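Fanconi-associated nuclease 1 homolog (Pseudomonas aeruginosa, PDB 5Y7Q) belongs to the FAN1 family of nucleases, carries a VRR-NUC domain, and is bound to DNA in this crystal structure. Local coordinates at residues L348-P353 / L551-L556. Sequence-based numbering, arbitrary orientation.
Sequences LARLLP and LQDNQL. With nucleotides of chain C.
R350 and D553 come from opposite directions and meet in a two-pronged salt bridge, each terminal nitrogen of the guanidinium taking one carboxylate oxygen. The shorter, straighter prong runs from NH2 of R350 to OD2 of D553, 2.7 Å and nearly straight at 176°; OD2 lies in the guanidinium plane but is met from above the carboxylate plane. The second, NH1 of R350 to OD1 of D553 at 3.1 Å, is more bent and meets OD1 on its syn side, tilted out of both planes. With the two planes 65° apart, the end-on grip is twisted rather than coplanar. An arginine chain extended from CG to NE spans the gap, for the CA atoms of R350 and D553 are 11.5 Å apart. The pair thus ties helix 342-358 to the first turn of helix 553-564 in the VRR-NUC domain, at the protein surface. Q552 occupies the N-cap position there, and its backbone N donates a hydrogen bond to OE1 of Q555 (2.8 Å), within that carbonyl's plane. The extended side chain of Q552 carries its OE1 to 3.2 Å from C2' of DC7 of chain C. NH1 of R350 also has a long, weak ion pair with a DNA phosphate.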
loop_
_atom_site.group_PDB
_atom_site.type_symbol
_atom_site.label_atom_id
_atom_site.label_comp_id
_atom_site.label_asym_id
_atom_site.label_seq_id
_atom_site.Cartn_x
_atom_site.Cartn_y
_atom_site.Cartn_z
ATOM N N LEU A 348 9.943 -0.817 -24.800
ATOM C CA LEU A 348 11.007 -1.116 -25.755
ATOM C C LEU A 348 10.658 -0.624 -27.154
ATOM O O LEU A 348 11.554 -0.283 -27.937
ATOM C CB LEU A 348 11.282 -2.622 -25.796
ATOM C CG LEU A 348 11.802 -3.292 -24.529
ATOM C CD1 LEU A 348 11.800 -4.815 -24.650
ATOM C CD2 LEU A 348 13.192 -2.787 -24.257
ATOM N N ALA A 349 9.367 -0.592 -27.492
ATOM C CA ALA A 349 8.993 -0.105 -28.814
ATOM C C ALA A 349 9.403 1.349 -29.027
ATOM O O ALA A 349 9.630 1.758 -30.171
ATOM C CB ALA A 349 7.492 -0.278 -29.031
ATOM N N ARG A 350 9.444 2.162 -27.963
ATOM C CA ARG A 350 9.973 3.518 -28.096
ATOM C C ARG A 350 11.492 3.557 -27.970
ATOM O O ARG A 350 12.160 4.294 -28.710
ATOM C CB ARG A 350 9.358 4.444 -27.056
ATOM C CG ARG A 350 7.868 4.370 -26.946
ATOM C CD ARG A 350 7.475 4.853 -25.580
ATOM N NE ARG A 350 6.036 4.859 -25.410
ATOM C CZ ARG A 350 5.437 4.957 -24.232
ATOM N NH1 ARG A 350 6.170 5.041 -23.122
ATOM N NH2 ARG A 350 4.107 4.962 -24.168
ATOM N N LEU A 351 12.049 2.794 -27.017
ATOM C CA LEU A 351 13.478 2.902 -26.715
ATOM C C LEU A 351 14.337 2.373 -27.847
ATOM O O LEU A 351 15.290 3.027 -28.282
ATOM C CB LEU A 351 13.808 2.136 -25.442
ATOM C CG LEU A 351 13.630 2.949 -24.192
ATOM C CD1 LEU A 351 13.799 2.027 -23.021
ATOM C CD2 LEU A 351 14.684 4.017 -24.221
ATOM N N LEU A 352 14.046 1.170 -28.296
ATOM C CA LEU A 352 14.863 0.549 -29.331
ATOM C C LEU A 352 15.161 1.476 -30.505
ATOM O O LEU A 352 16.346 1.731 -30.759
ATOM C CB LEU A 352 14.181 -0.750 -29.776
ATOM C CG LEU A 352 15.123 -1.932 -29.770
ATOM C CD1 LEU A 352 15.381 -2.395 -31.194
ATOM C CD2 LEU A 352 16.415 -1.517 -29.125
ATOM N N PRO A 353 14.181 2.056 -31.208
ATOM C CA PRO A 353 14.530 2.832 -32.411
ATOM C C PRO A 353 15.330 4.081 -32.105
ATOM O O PRO A 353 16.120 4.524 -32.950
ATOM C CB PRO A 353 13.165 3.189 -33.021
ATOM C CG PRO A 353 12.147 2.391 -32.248
ATOM C CD PRO A 353 12.748 2.158 -30.901
ATOM N N LEU A 551 -3.138 9.975 -23.309
ATOM C CA LEU A 551 -3.343 8.577 -22.968
ATOM C C LEU A 551 -2.103 7.993 -22.295
ATOM O O LEU A 551 -1.007 8.021 -22.864
ATOM C CB LEU A 551 -3.694 7.786 -24.230
ATOM C CG LEU A 551 -5.074 8.089 -24.835
ATOM C CD1 LEU A 551 -5.323 7.372 -26.167
ATOM C CD2 LEU A 551 -6.180 7.741 -23.849
ATOM N N GLN A 552 -2.286 7.428 -21.102
ATOM C CA GLN A 552 -1.193 6.765 -20.412
ATOM C C GLN A 552 -0.812 5.485 -21.166
ATOM O O GLN A 552 -1.423 5.119 -22.173
ATOM C CB GLN A 552 -1.593 6.440 -18.973
ATOM C CG GLN A 552 -1.688 7.625 -17.996
ATOM C CD GLN A 552 -1.835 7.165 -16.526
ATOM O OE1 GLN A 552 -1.029 7.530 -15.655
ATOM N NE2 GLN A 552 -2.860 6.354 -16.255
ATOM N N ASP A 553 0.210 4.783 -20.667
ATOM C CA ASP A 553 0.653 3.555 -21.320
ATOM C C ASP A 553 -0.346 2.424 -21.114
ATOM O O ASP A 553 -0.752 1.752 -22.078
ATOM C CB ASP A 553 2.025 3.151 -20.787
ATOM C CG ASP A 553 3.119 4.093 -21.227
ATOM O OD1 ASP A 553 4.308 3.791 -20.966
ATOM O OD2 ASP A 553 2.787 5.129 -21.849
ATOM N N ASN A 554 -0.752 2.191 -19.858
ATOM C CA ASN A 554 -1.657 1.081 -19.569
ATOM C C ASN A 554 -2.996 1.258 -20.279
ATOM O O ASN A 554 -3.535 0.299 -20.847
ATOM C CB ASN A 554 -1.846 0.914 -18.052
ATOM C CG ASN A 554 -2.318 2.192 -17.350
ATOM O OD1 ASN A 554 -2.171 3.298 -17.859
ATOM N ND2 ASN A 554 -2.874 2.031 -16.166
ATOM N N GLN A 555 -3.538 2.480 -20.270
ATOM C CA GLN A 555 -4.764 2.755 -21.017
ATOM C C GLN A 555 -4.624 2.316 -22.463
ATOM O O GLN A 555 -5.519 1.664 -23.005
ATOM C CB GLN A 555 -5.111 4.241 -20.943
ATOM C CG GLN A 555 -5.388 4.741 -19.536
ATOM C CD GLN A 555 -5.609 6.235 -19.477
ATOM O OE1 GLN A 555 -4.854 7.018 -20.066
ATOM N NE2 GLN A 555 -6.650 6.642 -18.773
ATOM N N LEU A 556 -3.485 2.641 -23.091
ATOM C CA LEU A 556 -3.260 2.268 -24.487
ATOM C C LEU A 556 -3.244 0.762 -24.669
ATOM O O LEU A 556 -3.765 0.248 -25.667
ATOM C CB LEU A 556 -1.945 2.853 -24.992
ATOM C CG LEU A 556 -2.033 4.168 -25.751
ATOM C CD1 LEU A 556 -0.634 4.719 -25.961
ATOM C CD2 LEU A 556 -2.753 3.941 -27.071
ATOM P P DC C 7 -2.445 6.301 -11.325
ATOM O OP1 DC C 7 -3.010 5.598 -12.505
ATOM O OP2 DC C 7 -1.011 6.177 -10.971
ATOM O "O5'" DC C 7 -2.781 7.861 -11.443
ATOM C "C5'" DC C 7 -3.175 8.421 -12.694
ATOM C "C4'" DC C 7 -2.967 9.927 -12.695
ATOM O "O4'" DC C 7 -1.636 10.228 -12.193
ATOM C "C3'" DC C 7 -3.018 10.589 -14.071
ATOM O "O3'" DC C 7 -3.352 11.979 -13.922
ATOM C "C2'" DC C 7 -1.566 10.435 -14.511
ATOM C "C1'" DC C 7 -0.899 10.868 -13.221
ATOM N N1 DC C 7 0.546 10.518 -13.081
ATOM C C2 DC C 7 1.314 11.260 -12.186
ATOM O O2 DC C 7 0.767 12.173 -11.553
ATOM N N3 DC C 7 2.627 10.970 -12.035
ATOM C C4 DC C 7 3.177 9.974 -12.738
ATOM N N4 DC C 7 4.484 9.730 -12.547
ATOM C C5 DC C 7 2.409 9.193 -13.667
ATOM C C6 DC C 7 1.105 9.498 -13.807
#